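Local atomic coordinates of putative cell surface protein, similar to internalin proteins (Listeria monocytogenes EGD-e, PDB entry 5KZS), a protein that is of unknown function but resembles the internalins, leucine-rich-repeat surface proteins of Listeria, some of which engage host-cell proteins. Residues Asn216-Asn228 and Val234-Val247. Sequence-based numbering, arbitrary orientation.
Sequences NLNNLNLDYNHLN and VLNSIFIENQSGTV
Parallel strand pairing between L220-N221 and I238-F239 closes the leucine-rich-repeat sheet of this internalin-like protein, with 238-239 as its outermost strand; beyond it the chain enters the mixed C-terminal sheet through strand 243-252. The backbone ladder runs from L220 N to S237 O, from F239 N to L220 O and from L222 N to F239 O. Beneath it, on the L220 and I238 side of the sheet, L220 CD2 meets V234 CG2 at 3.5 Å and L222 CB packs on I240 CG1, continuing the leucine-lined interior. On the other side, N221 OD1 lies at the edge of the F239 ring and also accepts from D223 N, forming an Asx turn.

Past the strands, side-chain bonds join the backbone ones, Y224 N to N242 O and S244 N to N225 O. D223 OD1 takes two backbone bonds, from E241 N and, at 2.7 Å, from N242 N, while OD2 accepts N242 ND2 on its syn side. N242 CB sits over the centre of the Y224 ring, 3.9 Å from its centroid; F201 stacks on Y224, and N242 OD1 accepts from E329 N and G330 N. The buried Q243 side chain, bent at chi2 (78°), reaches two backbone positions of 216-228: NE2 donates to L222 O, which N225 ND2 reaches from the opposite face, and OE1 receives L227 N; NE2 also donates to N242 O. H226 ND1 lies implausibly close to S244 O, so its exact geometry is doubtful. At the domain junction N228 ND2 donates to T246 O at 2.9 Å, nearly straight (168°).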
# COMPACT_ATOMS: atom_id res chain seq x y z
N ASN A 216 17.44 7.74 -3.01
CA ASN A 216 16.65 8.95 -3.16
C ASN A 216 15.40 9.00 -2.28
O ASN A 216 14.50 9.79 -2.54
CB ASN A 216 16.27 9.10 -4.63
CG ASN A 216 16.53 10.49 -5.17
OD1 ASN A 216 15.63 11.15 -5.70
ND2 ASN A 216 17.78 10.95 -5.03
N LEU A 217 15.36 8.18 -1.23
CA LEU A 217 14.17 8.08 -0.37
C LEU A 217 14.00 9.32 0.54
O LEU A 217 14.95 9.74 1.19
CB LEU A 217 14.23 6.81 0.48
CG LEU A 217 12.94 6.39 1.21
CD1 LEU A 217 11.87 5.90 0.24
CD2 LEU A 217 13.23 5.30 2.23
N ASN A 218 12.80 9.91 0.51
CA ASN A 218 12.38 11.04 1.35
C ASN A 218 11.31 10.68 2.36
O ASN A 218 11.17 11.39 3.37
CB ASN A 218 11.79 12.16 0.49
CG ASN A 218 12.79 12.74 -0.48
OD1 ASN A 218 14.00 12.75 -0.22
ND2 ASN A 218 12.29 13.24 -1.62
N ASN A 219 10.54 9.63 2.09
CA ASN A 219 9.33 9.35 2.84
C ASN A 219 9.09 7.85 2.92
O ASN A 219 8.78 7.22 1.90
CB ASN A 219 8.14 10.05 2.17
CG ASN A 219 6.78 9.58 2.68
OD1 ASN A 219 5.78 9.66 1.95
ND2 ASN A 219 6.71 9.10 3.93
N LEU A 220 9.22 7.31 4.12
CA LEU A 220 8.95 5.91 4.39
C LEU A 220 7.86 5.86 5.43
O LEU A 220 8.11 6.02 6.63
CB LEU A 220 10.21 5.21 4.89
CG LEU A 220 10.12 3.73 5.32
CD1 LEU A 220 9.42 2.85 4.30
CD2 LEU A 220 11.50 3.17 5.59
N ASN A 221 6.64 5.66 4.98
CA ASN A 221 5.52 5.66 5.89
C ASN A 221 5.42 4.31 6.58
O ASN A 221 5.12 3.30 5.94
CB ASN A 221 4.23 5.99 5.15
CG ASN A 221 3.08 6.30 6.09
OD1 ASN A 221 3.07 5.86 7.25
ND2 ASN A 221 2.10 7.06 5.60
N LEU A 222 5.67 4.30 7.90
CA LEU A 222 5.54 3.08 8.69
C LEU A 222 4.41 3.11 9.72
O LEU A 222 4.34 2.22 10.56
CB LEU A 222 6.87 2.80 9.38
CG LEU A 222 8.08 2.67 8.45
CD1 LEU A 222 9.33 2.38 9.26
CD2 LEU A 222 7.86 1.58 7.42
N ASP A 223 3.53 4.11 9.65
CA ASP A 223 2.39 4.26 10.57
C ASP A 223 1.60 2.95 10.70
O ASP A 223 1.48 2.22 9.76
CB ASP A 223 1.47 5.38 10.07
CG ASP A 223 0.70 6.09 11.19
OD1 ASP A 223 1.27 6.32 12.29
OD2 ASP A 223 -0.48 6.46 10.97
N TYR A 224 1.08 2.66 11.88
CA TYR A 224 0.28 1.45 12.14
C TYR A 224 0.95 0.12 11.77
O TYR A 224 0.38 -0.71 11.06
CB TYR A 224 -1.08 1.58 11.46
CG TYR A 224 -2.03 2.54 12.13
CD1 TYR A 224 -2.64 2.20 13.33
CD2 TYR A 224 -2.35 3.77 11.54
CE1 TYR A 224 -3.54 3.06 13.95
CE2 TYR A 224 -3.25 4.64 12.15
CZ TYR A 224 -3.84 4.28 13.35
OH TYR A 224 -4.73 5.12 13.99
N ASN A 225 2.17 -0.04 12.24
CA ASN A 225 2.92 -1.30 12.17
C ASN A 225 3.35 -1.68 13.61
O ASN A 225 2.94 -1.02 14.59
CB ASN A 225 4.11 -1.13 11.22
CG ASN A 225 3.73 -1.30 9.75
OD1 ASN A 225 3.51 -2.42 9.28
ND2 ASN A 225 3.64 -0.19 9.02
N HIS A 226 4.17 -2.72 13.77
CA HIS A 226 4.50 -3.23 15.09
C HIS A 226 6.00 -3.31 15.36
O HIS A 226 6.47 -4.27 15.95
CB HIS A 226 3.84 -4.60 15.28
CG HIS A 226 2.42 -4.66 14.81
ND1 HIS A 226 1.35 -4.23 15.57
CD2 HIS A 226 1.89 -5.11 13.65
CE1 HIS A 226 0.23 -4.40 14.89
NE2 HIS A 226 0.53 -4.94 13.72
N LEU A 227 6.74 -2.28 14.96
CA LEU A 227 8.21 -2.29 15.10
C LEU A 227 8.67 -1.89 16.51
O LEU A 227 8.13 -0.96 17.10
CB LEU A 227 8.86 -1.36 14.09
CG LEU A 227 8.58 -1.63 12.62
CD1 LEU A 227 9.35 -0.64 11.77
CD2 LEU A 227 8.94 -3.06 12.24
N ASN A 228 9.67 -2.61 17.02
CA ASN A 228 10.39 -2.24 18.23
C ASN A 228 11.59 -1.37 17.90
O ASN A 228 12.13 -0.69 18.76
CB ASN A 228 10.87 -3.49 18.98
CG ASN A 228 9.72 -4.30 19.53
OD1 ASN A 228 9.06 -5.01 18.80
ND2 ASN A 228 9.47 -4.19 20.83
N VAL A 234 17.58 4.64 6.92
CA VAL A 234 16.54 5.47 6.34
C VAL A 234 15.76 6.21 7.42
O VAL A 234 14.59 6.52 7.26
CB VAL A 234 15.58 4.61 5.48
CG1 VAL A 234 16.33 4.05 4.28
CG2 VAL A 234 14.93 3.49 6.29
N LEU A 235 16.44 6.52 8.52
CA LEU A 235 15.75 7.04 9.68
C LEU A 235 15.12 8.39 9.39
O LEU A 235 13.95 8.59 9.69
CB LEU A 235 16.69 7.14 10.88
CG LEU A 235 16.04 7.45 12.23
CD1 LEU A 235 14.88 6.53 12.56
CD2 LEU A 235 17.12 7.38 13.30
N ASN A 236 15.89 9.29 8.76
CA ASN A 236 15.41 10.66 8.42
C ASN A 236 14.06 10.67 7.68
O ASN A 236 13.22 11.54 7.91
CB ASN A 236 16.42 11.40 7.52
CG ASN A 236 17.81 11.46 8.12
OD1 ASN A 236 17.99 11.82 9.29
ND2 ASN A 236 18.81 11.11 7.32
N SER A 237 13.89 9.69 6.80
CA SER A 237 12.72 9.57 5.98
C SER A 237 11.51 8.95 6.67
O SER A 237 10.45 8.87 6.04
CB SER A 237 13.07 8.73 4.75
OG SER A 237 14.23 9.24 4.12
N ILE A 238 11.61 8.51 7.92
CA ILE A 238 10.48 7.81 8.53
C ILE A 238 9.42 8.78 9.03
O ILE A 238 9.73 9.89 9.47
CB ILE A 238 10.91 6.84 9.64
CG1 ILE A 238 11.68 5.67 9.01
CG2 ILE A 238 9.71 6.30 10.41
CD1 ILE A 238 12.48 4.84 9.98
N PHE A 239 8.16 8.35 8.90
CA PHE A 239 7.01 8.95 9.57
C PHE A 239 6.29 7.86 10.35
O PHE A 239 5.87 6.86 9.79
CB PHE A 239 6.05 9.57 8.54
CG PHE A 239 4.68 9.90 9.09
CD1 PHE A 239 3.65 8.93 9.09
CD2 PHE A 239 4.39 11.17 9.58
CE1 PHE A 239 2.39 9.24 9.59
CE2 PHE A 239 3.14 11.47 10.08
CZ PHE A 239 2.13 10.51 10.08
N ILE A 240 6.18 8.05 11.65
CA ILE A 240 5.32 7.22 12.49
C ILE A 240 4.65 8.16 13.46
O ILE A 240 5.30 9.06 14.00
CB ILE A 240 6.11 6.15 13.28
CG1 ILE A 240 6.68 5.11 12.31
CG2 ILE A 240 5.24 5.48 14.36
CD1 ILE A 240 7.67 4.16 12.94
N GLU A 241 3.35 7.97 13.63
CA GLU A 241 2.61 8.53 14.75
C GLU A 241 1.97 7.46 15.61
O GLU A 241 1.87 7.62 16.82
CB GLU A 241 1.56 9.53 14.27
CG GLU A 241 2.21 10.79 13.71
CD GLU A 241 1.25 11.96 13.50
OE1 GLU A 241 0.15 11.78 12.93
OE2 GLU A 241 1.64 13.08 13.89
N ASN A 242 1.53 6.37 14.99
CA ASN A 242 0.94 5.26 15.71
C ASN A 242 1.74 3.98 15.47
O ASN A 242 2.29 3.77 14.39
CB ASN A 242 -0.49 5.07 15.28
CG ASN A 242 -1.25 6.38 15.18
OD1 ASN A 242 -1.54 7.02 16.19
ND2 ASN A 242 -1.55 6.80 13.96
N GLN A 243 1.77 3.12 16.48
CA GLN A 243 2.55 1.88 16.44
C GLN A 243 2.09 1.03 17.63
O GLN A 243 1.82 1.57 18.70
CB GLN A 243 4.05 2.18 16.50
CG GLN A 243 4.95 1.15 15.81
CD GLN A 243 5.03 1.23 14.28
OE1 GLN A 243 5.63 0.35 13.65
NE2 GLN A 243 4.49 2.29 13.69
N SER A 244 1.95 -0.27 17.44
CA SER A 244 1.47 -1.14 18.51
C SER A 244 2.33 -2.37 18.50
O SER A 244 2.49 -2.98 17.44
CB SER A 244 -0.01 -1.52 18.33
OG SER A 244 -0.23 -2.46 17.28
N GLY A 245 2.87 -2.75 19.66
CA GLY A 245 3.71 -3.94 19.73
C GLY A 245 3.77 -4.57 21.09
O GLY A 245 3.01 -4.23 21.99
N THR A 246 4.67 -5.53 21.21
CA THR A 246 5.05 -6.07 22.50
C THR A 246 6.56 -6.07 22.65
O THR A 246 7.33 -5.91 21.70
CB THR A 246 4.49 -7.50 22.76
OG1 THR A 246 5.07 -8.45 21.85
CG2 THR A 246 2.94 -7.50 22.68
N VAL A 247 6.94 -6.20 23.91
CA VAL A 247 8.32 -6.34 24.30
C VAL A 247 8.33 -7.65 25.11
O VAL A 247 7.26 -8.14 25.53
CB VAL A 247 8.76 -5.02 25.01
CG1 VAL A 247 8.83 -5.15 26.53
CG2 VAL A 247 10.07 -4.50 24.41
O HOH W 1 6.37 -5.34 18.64